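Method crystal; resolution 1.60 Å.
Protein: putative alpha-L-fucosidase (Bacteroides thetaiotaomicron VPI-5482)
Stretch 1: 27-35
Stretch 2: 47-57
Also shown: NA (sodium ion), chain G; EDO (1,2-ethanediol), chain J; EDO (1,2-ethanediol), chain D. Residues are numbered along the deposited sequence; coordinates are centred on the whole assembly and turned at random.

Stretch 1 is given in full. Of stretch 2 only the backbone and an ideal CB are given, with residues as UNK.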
ATOM      1  N   HIS A  27     -13.840 -16.955   3.093  1.00 24.99           N
ATOM      2  CA  HIS A  27     -12.499 -16.500   2.768  1.00 25.98           C
ATOM      3  C   HIS A  27     -12.461 -15.971   1.335  1.00 26.30           C
ATOM      4  O   HIS A  27     -12.931 -16.639   0.411  1.00 25.72           O
ATOM      5  CB  HIS A  27     -11.473 -17.623   2.928  1.00 25.26           C
ATOM      6  CG  HIS A  27     -11.159 -17.973   4.350  1.00 27.78           C
ATOM      7  ND1 HIS A  27     -12.014 -18.693   5.168  1.00 26.05           N
ATOM      8  CD2 HIS A  27     -10.073 -17.698   5.091  1.00 26.90           C
ATOM      9  CE1 HIS A  27     -11.447 -18.836   6.358  1.00 28.65           C
ATOM     10  NE2 HIS A  27     -10.264 -18.246   6.334  1.00 27.36           N
ATOM     11  N   TYR A  28     -11.914 -14.766   1.142  1.00 25.71           N
ATOM     12  CA  TYR A  28     -11.829 -14.151  -0.161  1.00 25.20           C
ATOM     13  C   TYR A  28     -10.638 -13.197  -0.126  1.00 26.67           C
ATOM     14  O   TYR A  28     -10.512 -12.419   0.826  1.00 26.17           O
ATOM     15  CB  TYR A  28     -13.144 -13.431  -0.433  1.00 25.51           C
ATOM     16  CG  TYR A  28     -13.616 -13.320  -1.865  1.00 27.20           C
ATOM     17  CD1 TYR A  28     -13.659 -14.447  -2.645  1.00 26.19           C
ATOM     18  CD2 TYR A  28     -14.088 -12.129  -2.362  1.00 26.16           C
ATOM     19  CE1 TYR A  28     -14.171 -14.394  -3.921  1.00 25.54           C
ATOM     20  CE2 TYR A  28     -14.583 -12.054  -3.639  1.00 25.80           C
ATOM     21  CZ  TYR A  28     -14.660 -13.192  -4.378  1.00 27.33           C
ATOM     22  OH  TYR A  28     -15.202 -13.180  -5.638  1.00 26.82           O
ATOM     23  N   ASP A  29      -9.752 -13.319  -1.077  1.00 25.02           N
ATOM     24  CA  ASP A  29      -8.586 -12.468  -1.195  1.00 25.33           C
ATOM     25  C   ASP A  29      -8.145 -12.518  -2.647  1.00 26.15           C
ATOM     26  O   ASP A  29      -8.722 -13.245  -3.458  1.00 26.72           O
ATOM     27  CB  ASP A  29      -7.508 -12.926  -0.184  1.00 25.75           C
ATOM     28  CG  ASP A  29      -6.445 -11.864   0.138  1.00 26.20           C
ATOM     29  OD1 ASP A  29      -6.255 -10.882  -0.662  1.00 25.02           O
ATOM     30  OD2 ASP A  29      -5.780 -12.047   1.196  1.00 26.38           O
ATOM     31  N   LEU A  30      -7.098 -11.744  -2.985  1.00 25.47           N
ATOM     32  CA  LEU A  30      -6.738 -11.560  -4.405  1.00 25.67           C
ATOM     33  C   LEU A  30      -6.402 -12.825  -5.174  1.00 24.02           C
ATOM     34  O   LEU A  30      -6.689 -12.933  -6.377  1.00 24.33           O
ATOM     35  CB  LEU A  30      -5.560 -10.576  -4.487  1.00 25.60           C
ATOM     36  CG  LEU A  30      -5.811  -9.172  -3.933  1.00 25.53           C
ATOM     37  CD1 LEU A  30      -4.461  -8.422  -3.785  1.00 26.78           C
ATOM     38  CD2 LEU A  30      -6.828  -8.373  -4.800  1.00 27.27           C
ATOM     39  N   HIS A  31      -5.765 -13.778  -4.527  1.00 24.81           N
ATOM     40  CA  HIS A  31      -5.303 -14.993  -5.163  1.00 24.53           C
ATOM     41  C   HIS A  31      -6.444 -15.919  -5.574  1.00 25.00           C
ATOM     42  O   HIS A  31      -6.195 -16.870  -6.318  1.00 24.84           O
ATOM     43  CB  HIS A  31      -4.304 -15.750  -4.269  1.00 24.61           C
ATOM     44  CG  HIS A  31      -4.811 -16.031  -2.900  1.00 25.02           C
ATOM     45  ND1 HIS A  31      -5.725 -17.039  -2.625  1.00 26.38           N
ATOM     46  CD2 HIS A  31      -4.607 -15.379  -1.730  1.00 25.54           C
ATOM     47  CE1 HIS A  31      -5.997 -17.023  -1.336  1.00 26.89           C
ATOM     48  NE2 HIS A  31      -5.337 -16.028  -0.769  1.00 26.49           N
ATOM     49  N   VAL A  32      -7.676 -15.690  -5.107  1.00 25.95           N
ATOM     50  CA  VAL A  32      -8.794 -16.462  -5.632  1.00 25.76           C
ATOM     51  C   VAL A  32      -8.948 -16.307  -7.154  1.00 25.75           C
ATOM     52  O   VAL A  32      -9.446 -17.209  -7.863  1.00 25.77           O
ATOM     53  CB  VAL A  32     -10.094 -16.062  -4.922  1.00 26.02           C
ATOM     54  CG1 VAL A  32     -11.337 -16.560  -5.655  1.00 25.26           C
ATOM     55  CG2 VAL A  32     -10.063 -16.511  -3.443  1.00 27.16           C
ATOM     56  N   PHE A  33      -8.415 -15.196  -7.704  1.00 25.25           N
ATOM     57  CA  PHE A  33      -8.583 -14.839  -9.104  1.00 25.52           C
ATOM     58  C   PHE A  33      -7.379 -15.152  -9.976  1.00 25.83           C
ATOM     59  O   PHE A  33      -7.360 -14.771 -11.207  1.00 26.67           O
ATOM     60  CB  PHE A  33      -8.876 -13.329  -9.174  1.00 26.16           C
ATOM     61  CG  PHE A  33     -10.110 -12.910  -8.426  1.00 25.30           C
ATOM     62  CD1 PHE A  33     -10.056 -12.717  -7.041  1.00 26.17           C
ATOM     63  CD2 PHE A  33     -11.298 -12.694  -9.128  1.00 28.42           C
ATOM     64  CE1 PHE A  33     -11.209 -12.318  -6.358  1.00 29.48           C
ATOM     65  CE2 PHE A  33     -12.447 -12.336  -8.495  1.00 26.99           C
ATOM     66  CZ  PHE A  33     -12.414 -12.147  -7.114  1.00 25.86           C
ATOM     67  N   ASP A  34      -6.401 -15.868  -9.405  1.00 27.08           N
ATOM     68  CA  ASP A  34      -5.153 -16.119 -10.113  1.00 26.42           C
ATOM     69  C   ASP A  34      -5.091 -17.371 -10.994  1.00 25.86           C
ATOM     70  O   ASP A  34      -4.050 -17.674 -11.583  1.00 28.24           O
ATOM     71  CB  ASP A  34      -3.956 -16.088  -9.174  1.00 26.54           C
ATOM     72  CG  ASP A  34      -3.859 -17.269  -8.257  1.00 26.13           C
ATOM     73  OD1 ASP A  34      -4.692 -18.178  -8.392  1.00 27.02           O
ATOM     74  OD2 ASP A  34      -2.951 -17.286  -7.370  1.00 28.85           O
ATOM     75  N   GLY A  35      -6.192 -18.117 -11.027  1.00 25.72           N
ATOM     76  CA  GLY A  35      -6.266 -19.286 -11.850  1.00 25.44           C
ATOM     77  C   GLY A  35      -5.480 -20.528 -11.444  1.00 26.43           C
ATOM     78  O   GLY A  35      -5.416 -21.502 -12.205  1.00 27.00           O
ATOM     79  N   UNK A  47       4.282 -10.958  -2.548  1.00 25.16           N
ATOM     80  CA  UNK A  47       3.232 -10.003  -2.771  1.00 25.02           C
ATOM     81  C   UNK A  47       2.551 -10.230  -4.150  1.00 23.19           C
ATOM     82  O   UNK A  47       3.179 -10.673  -5.123  1.00 25.02           O
ATOM     83  CB  UNK A  47       3.799  -8.586  -2.670  1.00 25.02           C
ATOM     84  N   UNK A  48       1.273  -9.863  -4.221  1.00 25.33           N
ATOM     85  CA  UNK A  48       0.493 -10.056  -5.422  1.00 24.88           C
ATOM     86  C   UNK A  48       1.031  -9.194  -6.578  1.00 25.10           C
ATOM     87  O   UNK A  48       1.227  -7.990  -6.425  1.00 25.56           O
ATOM     88  CB  UNK A  48      -0.976  -9.729  -5.148  1.00 24.88           C
ATOM     89  N   UNK A  49       1.236  -9.813  -7.720  1.00 24.06           N
ATOM     90  CA  UNK A  49       1.779  -9.099  -8.912  1.00 24.21           C
ATOM     91  C   UNK A  49       0.832  -8.069  -9.510  1.00 24.71           C
ATOM     92  O   UNK A  49       1.274  -6.985  -9.876  1.00 26.08           O
ATOM     93  CB  UNK A  49       2.138 -10.112 -10.001  1.00 24.21           C
ATOM     94  N   UNK A  50      -0.446  -8.407  -9.604  1.00 25.31           N
ATOM     95  CA  UNK A  50      -1.433  -7.493 -10.180  1.00 25.56           C
ATOM     96  C   UNK A  50      -2.729  -7.645  -9.473  1.00 25.34           C
ATOM     97  O   UNK A  50      -3.415  -8.653  -9.617  1.00 25.69           O
ATOM     98  CB  UNK A  50      -1.620  -7.735 -11.679  1.00 25.56           C
ATOM     99  N   UNK A  51      -3.084  -6.655  -8.684  1.00 25.28           N
ATOM    100  CA  UNK A  51      -4.323  -6.741  -7.953  1.00 24.49           C
ATOM    101  C   UNK A  51      -5.577  -6.574  -8.810  1.00 24.57           C
ATOM    102  O   UNK A  51      -6.685  -6.869  -8.342  1.00 26.22           O
ATOM    103  CB  UNK A  51      -4.320  -5.685  -6.846  1.00 24.49           C
ATOM    104  N   UNK A  52      -5.457  -6.131 -10.065  1.00 25.19           N
ATOM    105  CA  UNK A  52      -6.622  -6.034 -10.922  1.00 25.80           C
ATOM    106  C   UNK A  52      -7.137  -7.357 -11.465  1.00 26.30           C
ATOM    107  O   UNK A  52      -8.078  -7.403 -12.251  1.00 27.01           O
ATOM    108  CB  UNK A  52      -6.299  -5.109 -12.097  1.00 25.80           C
ATOM    109  N   UNK A  53      -6.535  -8.456 -11.041  1.00 25.36           N
ATOM    110  CA  UNK A  53      -7.164  -9.738 -11.312  1.00 25.43           C
ATOM    111  C   UNK A  53      -8.476  -9.810 -10.493  1.00 26.76           C
ATOM    112  O   UNK A  53      -9.370 -10.618 -10.799  1.00 25.70           O
ATOM    113  CB  UNK A  53      -6.222 -10.894 -10.967  1.00 25.43           C
ATOM    114  N   UNK A  54      -8.588  -8.972  -9.464  1.00 26.38           N
ATOM    115  CA  UNK A  54      -9.785  -8.948  -8.633  1.00 26.04           C
ATOM    116  C   UNK A  54     -10.915  -8.304  -9.426  1.00 26.43           C
ATOM    117  O   UNK A  54     -10.984  -7.059  -9.528  1.00 26.48           O
ATOM    118  CB  UNK A  54      -9.536  -8.197  -7.324  1.00 26.04           C
ATOM    119  N   UNK A  55     -11.846  -9.115  -9.912  1.00 26.88           N
ATOM    120  CA  UNK A  55     -12.948  -8.637 -10.746  1.00 25.99           C
ATOM    121  C   UNK A  55     -14.183  -9.542 -10.695  1.00 26.70           C
ATOM    122  O   UNK A  55     -14.522 -10.164 -11.713  1.00 28.22           O
ATOM    123  CB  UNK A  55     -12.473  -8.507 -12.195  1.00 25.99           C
ATOM    124  N   UNK A  56     -14.833  -9.659  -9.522  1.00 27.08           N
ATOM    125  CA  UNK A  56     -16.009 -10.537  -9.376  1.00 27.20           C
ATOM    126  C   UNK A  56     -17.238  -9.817  -9.980  1.00 27.24           C
ATOM    127  O   UNK A  56     -18.037  -9.202  -9.267  1.00 26.78           O
ATOM    128  CB  UNK A  56     -16.250 -10.891  -7.907  1.00 27.20           C
ATOM    129  N   UNK A  57     -17.414  -9.931 -11.286  1.00 28.47           N
ATOM    130  CA  UNK A  57     -18.455  -9.179 -11.969  1.00 29.61           C
ATOM    131  C   UNK A  57     -19.900  -9.625 -11.661  1.00 29.19           C
ATOM    132  O   UNK A  57     -20.843  -8.887 -11.990  1.00 30.58           O
ATOM    133  CB  UNK A  57     -18.215  -9.276 -13.477  1.00 29.61           C
TER
HETATM  134 NA    NA G 471      -5.814 -19.212  -6.503  1.00 12.96          NA
HETATM  135  C1  EDO J 465       3.883  -4.724  -8.763  1.00 14.55           C
HETATM  136  O1  EDO J 465       2.670  -5.319  -8.392  1.00 17.70           O
HETATM  137  C2  EDO J 465       4.957  -5.774  -9.080  1.00 14.30           C
HETATM  138  O2  EDO J 465       4.527  -6.583 -10.172  1.00 17.70           O
HETATM  139  C1  EDO D 463      -8.828 -20.370   8.307  1.00 25.66           C
HETATM  140  O1  EDO D 463      -8.529 -18.970   8.312  1.00 18.41           O
HETATM  141  C2  EDO D 463      -9.661 -20.592   9.528  1.00 25.04           C
HETATM  142  O2  EDO D 463      -8.810 -20.498  10.653  1.00 26.73           O

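Position 47 has phi/psi of -55/151 and nothing of stretch 1 within 5.5 Å of its ideal CB, so stretch 1 sets no preference; the extended backbone suits many residues, proline included. It is Pro-47.

At position 48 the CA-to-CB bond points toward stretch 1, and the ideal CB lies 4.0 Å from Leu-30 CD1. An apolar neighbour calls for an apolar side chain: leucine, isoleucine, valine or methionine. The residue is Ile-48, chi1 and chi2 both m; its CG1 packs 3.7 Å from Leu-30 CD1, and its CD1 reaches to 4.4 Å from His-31 CB.

Positions 49 and 50 have no stretch 1 atom near the ideal CB, so polar residues are as likely as any. Glu-49 instead binds an ethanediol, whose O2 donates to Glu-49 OE1 at 2.6 Å. At 50, just before the 3-10 segment 51-53, a short acceptor could receive a free backbone NH; Asp-50 OD1 accepts from the backbone N of position 52 at 2.9 Å.

Position 51 points sideways, its ideal CB 4.1 Å from Leu-30 CD1. That methyl gives CB an apolar neighbour, so most residues with a CB would do, from alanine to a long or aromatic side chain. Tyr-51 (chi1 p) touches Leu-30 CD1 through CB at 4.0 Å, while the end of its side chain leads away.

Position 52 points away, which leaves a wide choice; it holds Asn-52.

Position 53 points toward stretch 1, with its ideal CB 4.0 Å from Phe-33 CB and 5.0 Å from Leu-30 O. A medium aliphatic chain would fit along this 3-10 turn. Ile-53 (chi1 p, chi2 t) sets CG1 3.9 Å from Phe-33 CB and extends CD1 to 3.3 Å from Leu-30 O and 4.0 Å from Asp-34 CB.

Position 54 points sideways, yet its ideal CB is 3.7 Å from Leu-30 CD2 and 4.6 Å from Phe-33 CE1. Tyr-28 lies farther along, so a large apolar or aromatic group is favoured. Phe-54 (chi1 t) brings CD2 to 3.3 Å from Phe-33 CE1, the ring planes oblique at 50°, and CZ to 4.0 Å from Tyr-28 CE2. Its CA sits 4.0 Å from the centroid of the Phe-33 ring, 10° off the normal, a CH-pi contact.

Position 55 points away and tolerates polar residues; it is Asn-55.

Position 56 points toward stretch 1, its ideal CB 3.4 Å from Tyr-28 OH and 4.1 Å from Phe-33 CE2. A compact apolar group suits this site, and phi of -78° admits proline. Pro-56 places CD 3.9 Å from Phe-33 CE2.

Position 57 is beyond reach of stretch 1; it is Thr-57.

Stretch 2 (47-57) PIEDYNIFNPT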
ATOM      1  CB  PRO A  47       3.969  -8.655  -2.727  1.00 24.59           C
ATOM      2  CG  PRO A  47       5.186  -8.907  -1.941  1.00 26.08           C
ATOM      3  CD  PRO A  47       5.584 -10.316  -2.289  1.00 25.43           C
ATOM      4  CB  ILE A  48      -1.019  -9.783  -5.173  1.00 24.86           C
ATOM      5  CG1 ILE A  48      -1.581 -10.783  -4.148  1.00 26.21           C
ATOM      6  CG2 ILE A  48      -1.860  -9.829  -6.490  1.00 27.41           C
ATOM      7  CD1 ILE A  48      -1.643 -12.237  -4.602  1.00 25.65           C
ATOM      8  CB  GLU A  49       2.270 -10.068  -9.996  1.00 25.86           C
ATOM      9  CG  GLU A  49       3.457 -10.861  -9.559  1.00 26.41           C
ATOM     10  CD  GLU A  49       4.731 -10.036  -9.383  1.00 28.93           C
ATOM     11  OE1 GLU A  49       5.008  -9.111 -10.199  1.00 27.61           O
ATOM     12  OE2 GLU A  49       5.493 -10.372  -8.451  1.00 28.78           O
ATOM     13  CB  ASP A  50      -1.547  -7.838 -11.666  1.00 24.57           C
ATOM     14  CG  ASP A  50      -2.535  -6.958 -12.416  1.00 26.43           C
ATOM     15  OD1 ASP A  50      -3.144  -6.073 -11.806  1.00 25.92           O
ATOM     16  OD2 ASP A  50      -2.672  -7.149 -13.667  1.00 28.13           O
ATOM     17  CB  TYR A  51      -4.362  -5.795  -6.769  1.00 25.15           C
ATOM     18  CG  TYR A  51      -3.919  -4.354  -7.021  1.00 25.07           C
ATOM     19  CD1 TYR A  51      -4.722  -3.397  -7.615  1.00 25.51           C
ATOM     20  CD2 TYR A  51      -2.659  -3.957  -6.559  1.00 27.12           C
ATOM     21  CE1 TYR A  51      -4.272  -2.100  -7.778  1.00 24.73           C
ATOM     22  CE2 TYR A  51      -2.212  -2.682  -6.700  1.00 24.30           C
ATOM     23  CZ  TYR A  51      -3.005  -1.754  -7.285  1.00 23.63           C
ATOM     24  OH  TYR A  51      -2.511  -0.493  -7.427  1.00 25.27           O
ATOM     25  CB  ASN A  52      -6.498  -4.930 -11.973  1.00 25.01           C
ATOM     26  CG  ASN A  52      -6.822  -3.569 -11.360  1.00 25.89           C
ATOM     27  OD1 ASN A  52      -7.902  -3.374 -10.774  1.00 26.70           O
ATOM     28  ND2 ASN A  52      -5.885  -2.634 -11.462  1.00 25.63           N
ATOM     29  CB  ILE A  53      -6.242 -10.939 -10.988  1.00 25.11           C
ATOM     30  CG1 ILE A  53      -5.779 -10.984  -9.509  1.00 26.48           C
ATOM     31  CG2 ILE A  53      -5.054 -10.978 -11.975  1.00 25.60           C
ATOM     32  CD1 ILE A  53      -4.925 -12.243  -9.093  1.00 25.76           C
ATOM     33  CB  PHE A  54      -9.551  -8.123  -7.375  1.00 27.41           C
ATOM     34  CG  PHE A  54     -10.646  -8.277  -6.337  1.00 26.84           C
ATOM     35  CD1 PHE A  54     -11.758  -7.454  -6.343  1.00 27.98           C
ATOM     36  CD2 PHE A  54     -10.543  -9.245  -5.360  1.00 29.63           C
ATOM     37  CE1 PHE A  54     -12.784  -7.636  -5.479  1.00 26.57           C
ATOM     38  CE2 PHE A  54     -11.563  -9.432  -4.418  1.00 27.48           C
ATOM     39  CZ  PHE A  54     -12.681  -8.600  -4.465  1.00 27.17           C
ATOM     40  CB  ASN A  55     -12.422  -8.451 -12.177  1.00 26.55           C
ATOM     41  CG  ASN A  55     -13.372  -7.709 -13.071  1.00 28.81           C
ATOM     42  OD1 ASN A  55     -14.111  -6.828 -12.612  1.00 31.33           O
ATOM     43  ND2 ASN A  55     -13.354  -8.042 -14.369  1.00 30.76           N
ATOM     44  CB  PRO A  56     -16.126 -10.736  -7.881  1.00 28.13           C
ATOM     45  CG  PRO A  56     -15.553  -9.535  -7.263  1.00 27.93           C
ATOM     46  CD  PRO A  56     -14.497  -8.999  -8.258  1.00 26.58           C
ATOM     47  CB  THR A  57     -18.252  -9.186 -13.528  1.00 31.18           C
ATOM     48  OG1 THR A  57     -18.312 -10.529 -14.014  1.00 33.45           O
ATOM     49  CG2 THR A  57     -16.911  -8.509 -13.928  1.00 32.11           C
TER
HETATM   50  O   HOH W   1      -6.721 -19.302  -4.217  1.00 14.31           O
HETATM   51  O   HOH W   2      -8.116 -19.635  -7.032  1.00 15.75           O
HETATM   52  O   HOH W   3      -3.404 -19.098  -5.627  1.00 15.53           O
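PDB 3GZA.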